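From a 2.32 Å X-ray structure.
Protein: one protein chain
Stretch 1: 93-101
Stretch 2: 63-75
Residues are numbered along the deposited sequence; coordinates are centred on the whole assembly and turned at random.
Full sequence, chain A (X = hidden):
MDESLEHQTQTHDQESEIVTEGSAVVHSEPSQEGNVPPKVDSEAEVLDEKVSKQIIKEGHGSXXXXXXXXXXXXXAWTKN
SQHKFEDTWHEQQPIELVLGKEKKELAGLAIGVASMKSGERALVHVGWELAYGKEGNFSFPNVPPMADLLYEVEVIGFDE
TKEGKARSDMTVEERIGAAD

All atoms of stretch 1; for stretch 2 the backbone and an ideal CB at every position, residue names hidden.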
# COMPACT_ATOMS: atom_id res chain seq x y z
N GLN A 93 8.61 -12.81 -0.72
CA GLN A 93 7.33 -13.34 -0.28
C GLN A 93 6.17 -12.36 -0.49
O GLN A 93 5.76 -11.67 0.44
CB GLN A 93 7.41 -13.72 1.21
CG GLN A 93 6.15 -14.39 1.77
CD GLN A 93 5.94 -15.81 1.26
OE1 GLN A 93 6.68 -16.72 1.62
NE2 GLN A 93 4.92 -16.00 0.41
N PRO A 94 5.62 -12.30 -1.71
CA PRO A 94 4.50 -11.38 -1.92
C PRO A 94 3.33 -11.78 -1.04
O PRO A 94 3.27 -12.91 -0.56
CB PRO A 94 4.21 -11.52 -3.41
CG PRO A 94 4.56 -12.93 -3.68
CD PRO A 94 5.86 -13.12 -2.91
N ILE A 95 2.40 -10.86 -0.81
CA ILE A 95 1.27 -11.19 0.04
C ILE A 95 -0.03 -11.31 -0.72
O ILE A 95 -0.14 -10.91 -1.88
CB ILE A 95 1.05 -10.15 1.17
CG1 ILE A 95 0.82 -8.76 0.58
CG2 ILE A 95 2.24 -10.16 2.12
CD1 ILE A 95 0.18 -7.77 1.54
N GLU A 96 -1.01 -11.89 -0.04
CA GLU A 96 -2.34 -12.06 -0.59
C GLU A 96 -3.22 -11.17 0.26
O GLU A 96 -3.33 -11.38 1.46
CB GLU A 96 -2.80 -13.51 -0.46
CG GLU A 96 -4.20 -13.77 -0.96
CD GLU A 96 -4.57 -15.24 -0.91
OE1 GLU A 96 -3.66 -16.08 -1.12
OE2 GLU A 96 -5.75 -15.56 -0.66
N LEU A 97 -3.82 -10.17 -0.35
CA LEU A 97 -4.68 -9.24 0.35
C LEU A 97 -6.10 -9.34 -0.17
O LEU A 97 -6.36 -9.06 -1.35
CB LEU A 97 -4.16 -7.82 0.14
CG LEU A 97 -4.92 -6.67 0.79
CD1 LEU A 97 -4.66 -6.66 2.29
CD2 LEU A 97 -4.47 -5.36 0.19
N VAL A 98 -7.03 -9.75 0.69
CA VAL A 98 -8.42 -9.86 0.28
C VAL A 98 -9.14 -8.57 0.66
O VAL A 98 -9.40 -8.31 1.83
CB VAL A 98 -9.13 -11.07 0.94
CG1 VAL A 98 -10.59 -11.13 0.52
CG2 VAL A 98 -8.43 -12.37 0.54
N LEU A 99 -9.43 -7.76 -0.34
CA LEU A 99 -10.12 -6.49 -0.13
C LEU A 99 -11.42 -6.70 0.64
O LEU A 99 -12.26 -7.52 0.25
CB LEU A 99 -10.41 -5.85 -1.48
CG LEU A 99 -9.13 -5.41 -2.20
CD1 LEU A 99 -9.38 -5.16 -3.68
CD2 LEU A 99 -8.61 -4.18 -1.51
N GLY A 100 -11.59 -5.94 1.72
CA GLY A 100 -12.79 -6.06 2.53
C GLY A 100 -12.55 -6.95 3.74
O GLY A 100 -13.34 -6.96 4.68
N LYS A 101 -11.45 -7.69 3.73
CA LYS A 101 -11.12 -8.55 4.86
C LYS A 101 -9.67 -8.37 5.31
O LYS A 101 -9.14 -9.20 6.05
CB LYS A 101 -11.39 -10.02 4.51
CG LYS A 101 -12.88 -10.31 4.28
CD LYS A 101 -13.20 -11.81 4.26
CE LYS A 101 -14.73 -12.05 4.22
NZ LYS A 101 -15.45 -11.52 5.43
N UNK A 63 -9.67 -2.01 -12.69
CA UNK A 63 -9.39 -1.96 -11.27
C UNK A 63 -10.11 -3.17 -10.70
O UNK A 63 -11.04 -3.69 -11.31
CB UNK A 63 -9.84 -0.65 -10.62
N UNK A 64 -9.68 -3.64 -9.52
CA UNK A 64 -10.32 -4.81 -8.92
C UNK A 64 -11.67 -4.46 -8.34
O UNK A 64 -11.97 -3.30 -8.09
CB UNK A 64 -9.43 -5.41 -7.83
N UNK A 65 -12.50 -5.48 -8.13
CA UNK A 65 -13.80 -5.26 -7.56
C UNK A 65 -13.66 -5.42 -6.05
O UNK A 65 -12.62 -5.88 -5.57
CB UNK A 65 -14.84 -6.22 -8.14
N UNK A 66 -14.68 -5.03 -5.31
CA UNK A 66 -14.64 -5.17 -3.86
C UNK A 66 -14.57 -6.66 -3.57
O UNK A 66 -15.11 -7.48 -4.32
CB UNK A 66 -15.85 -4.52 -3.19
N UNK A 67 -13.89 -7.02 -2.49
CA UNK A 67 -13.78 -8.42 -2.09
C UNK A 67 -12.84 -9.25 -2.97
O UNK A 67 -12.71 -10.46 -2.80
CB UNK A 67 -15.17 -9.06 -2.10
N UNK A 68 -12.17 -8.59 -3.91
CA UNK A 68 -11.23 -9.26 -4.80
C UNK A 68 -9.94 -9.71 -4.08
O UNK A 68 -9.50 -9.10 -3.11
CB UNK A 68 -10.88 -8.33 -5.96
N UNK A 69 -9.35 -10.80 -4.56
CA UNK A 69 -8.10 -11.29 -3.99
C UNK A 69 -6.96 -10.63 -4.77
O UNK A 69 -6.91 -10.67 -6.00
CB UNK A 69 -8.01 -12.82 -4.05
N UNK A 70 -6.05 -10.02 -4.03
CA UNK A 70 -4.93 -9.33 -4.65
C UNK A 70 -3.58 -9.90 -4.21
O UNK A 70 -3.35 -10.17 -3.03
CB UNK A 70 -5.00 -7.84 -4.32
N UNK A 71 -2.70 -10.07 -5.18
CA UNK A 71 -1.36 -10.56 -4.91
C UNK A 71 -0.46 -9.37 -5.18
O UNK A 71 -0.54 -8.75 -6.25
CB UNK A 71 -0.99 -11.78 -5.76
N UNK A 72 0.38 -9.02 -4.20
CA UNK A 72 1.23 -7.86 -4.36
C UNK A 72 2.54 -7.86 -3.57
O UNK A 72 2.71 -8.58 -2.58
CB UNK A 72 0.43 -6.62 -3.97
N UNK A 73 3.47 -7.04 -4.05
CA UNK A 73 4.76 -6.84 -3.42
C UNK A 73 4.72 -5.42 -2.88
O UNK A 73 4.02 -4.57 -3.42
CB UNK A 73 5.92 -7.06 -4.39
N UNK A 74 5.46 -5.14 -1.81
CA UNK A 74 5.48 -3.79 -1.27
C UNK A 74 6.54 -3.54 -0.21
O UNK A 74 7.03 -4.47 0.44
CB UNK A 74 4.11 -3.47 -0.68
N UNK A 75 6.90 -2.27 -0.06
CA UNK A 75 7.86 -1.85 0.95
C UNK A 75 7.11 -0.81 1.77
O UNK A 75 6.25 -0.11 1.25
CB UNK A 75 9.15 -1.30 0.35

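Position 63 is beyond reach of stretch 1; it is Lys63. At 64 the ideal CB points toward stretch 1, 4.2 Å from Leu99 CD1, and phi is -74°, so a compact apolar residue, proline included, would suit. It is Pro64, whose CG lies 3.9 Å from Leu99 CD1.

Position 65 points away and begins a type II turn, closed by the nitrogen of 68 bonding to the oxygen of 65; a small polar residue fits: Ser65. Position 66 points sideways with nothing of stretch 1 near its CB, so a long polar chain is free to extend. Lys66 leads away.

At 67 phi is 74°, a value glycine or asparagine adopts most easily. It is Tyr67, whose CA sits 2.9 Å from Leu99 O in a CA-H...O contact. Its ring presents an edge to Gly100, with CD1 4.4 Å from Gly100 CA; a CB on Gly100 would clash with CD1.

Position 68 points sideways, its ideal CB 4.2 Å from Leu99 CD1, so a small residue is comfortable. Ser68 contributes its backbone O to Leu99 N (3.1 Å).

From 69 the chain is a strand antiparallel to 95-98, and its side chains alternate between faces. Position 69 shares a face with Glu96 and Val98, where a beta-branched residue, apolar or hydroxylated, suits. Thr69 places CG2 3.7 Å from Glu96 CG and OG1 4.0 Å from Val98 CG2.

Position 70 is on the other face, near Leu97 and Leu99, and calls for a modest apolar side chain such as alanine, valine or cysteine. Cys70 sets SG 3.4 Å from Leu99 CD1, while its backbone pairs with Leu97 in both directions, N to Leu97 O at 2.9 Å and O to Leu97 N at 2.7 Å.

Position 71 returns to the face of Glu96, where a basic, polar or aromatic residue could lie alongside the acid. Phe71 brings CE1 3.5 Å from Glu96 OE1.

Position 72 faces the Ile95 and Leu97 side, favouring a branched apolar residue. Leu72 packs CG 3.9 Å from Ile95 CG1 and CD2 4.1 Å from Leu97 CD2.

At 73 the CB is sideways, 4.9 Å from Pro94 CB, so a flat ring could reach the proline. His73 does so: Pro94 CB lies over one face, 3.7 Å from the His73 ring centroid, a CH-pi contact.

Position 74 has no neighbour at CB, but a long side chain could reach Ile95. Tyr74 meets Ile95 CD1 with its ring edge, CE2 at 3.5 Å. Position 75 is out of reach; it is Arg75.

Stretch 2 (63-75) KPSKYSTCFLHYR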
# COMPACT_ATOMS: atom_id res chain seq x y z
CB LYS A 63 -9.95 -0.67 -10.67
CG LYS A 63 -9.05 0.54 -10.89
CD LYS A 63 -9.82 1.85 -10.97
CE LYS A 63 -10.47 2.24 -9.66
NZ LYS A 63 -11.10 3.61 -9.76
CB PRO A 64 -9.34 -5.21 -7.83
CG PRO A 64 -8.86 -3.86 -7.35
CD PRO A 64 -8.60 -3.13 -8.66
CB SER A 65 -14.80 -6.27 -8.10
OG SER A 65 -14.31 -7.60 -8.01
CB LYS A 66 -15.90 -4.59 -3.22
CG LYS A 66 -16.22 -3.17 -3.64
CD LYS A 66 -17.22 -2.50 -2.70
CE LYS A 66 -18.60 -3.16 -2.73
NZ LYS A 66 -19.58 -2.37 -1.92
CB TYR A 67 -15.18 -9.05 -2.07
CG TYR A 67 -16.22 -8.21 -1.34
CD1 TYR A 67 -15.84 -7.34 -0.31
CD2 TYR A 67 -17.58 -8.31 -1.65
CE1 TYR A 67 -16.78 -6.59 0.40
CE2 TYR A 67 -18.55 -7.55 -0.94
CZ TYR A 67 -18.13 -6.70 0.07
OH TYR A 67 -19.04 -5.94 0.78
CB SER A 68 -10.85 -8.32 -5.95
OG SER A 68 -9.85 -8.89 -6.78
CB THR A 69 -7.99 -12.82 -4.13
OG1 THR A 69 -8.97 -13.43 -3.28
CG2 THR A 69 -6.61 -13.30 -3.71
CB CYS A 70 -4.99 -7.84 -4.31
SG CYS A 70 -6.67 -7.13 -4.34
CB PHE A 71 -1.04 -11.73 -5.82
CG PHE A 71 -1.74 -12.99 -5.41
CD1 PHE A 71 -1.29 -13.72 -4.32
CD2 PHE A 71 -2.89 -13.40 -6.07
CE1 PHE A 71 -1.99 -14.85 -3.88
CE2 PHE A 71 -3.60 -14.52 -5.64
CZ PHE A 71 -3.15 -15.24 -4.54
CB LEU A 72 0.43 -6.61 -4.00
CG LEU A 72 0.06 -6.49 -2.52
CD1 LEU A 72 0.89 -5.42 -1.87
CD2 LEU A 72 -1.40 -6.16 -2.38
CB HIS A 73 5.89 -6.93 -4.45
CG HIS A 73 6.46 -8.29 -4.62
ND1 HIS A 73 6.87 -9.07 -3.56
CD2 HIS A 73 6.75 -9.01 -5.73
CE1 HIS A 73 7.38 -10.19 -4.01
NE2 HIS A 73 7.32 -10.19 -5.33
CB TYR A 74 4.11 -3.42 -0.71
CG TYR A 74 3.83 -3.92 0.70
CD1 TYR A 74 4.21 -3.18 1.82
CD2 TYR A 74 3.18 -5.13 0.91
CE1 TYR A 74 3.95 -3.64 3.10
CE2 TYR A 74 2.91 -5.60 2.18
CZ TYR A 74 3.30 -4.86 3.28
OH TYR A 74 3.03 -5.34 4.55
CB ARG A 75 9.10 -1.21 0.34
CG ARG A 75 9.95 -2.15 -0.48
CD ARG A 75 11.25 -1.48 -0.88
NE ARG A 75 12.08 -2.36 -1.69
CZ ARG A 75 12.00 -2.49 -3.01
NH1 ARG A 75 11.12 -1.78 -3.71
NH2 ARG A 75 12.78 -3.37 -3.63
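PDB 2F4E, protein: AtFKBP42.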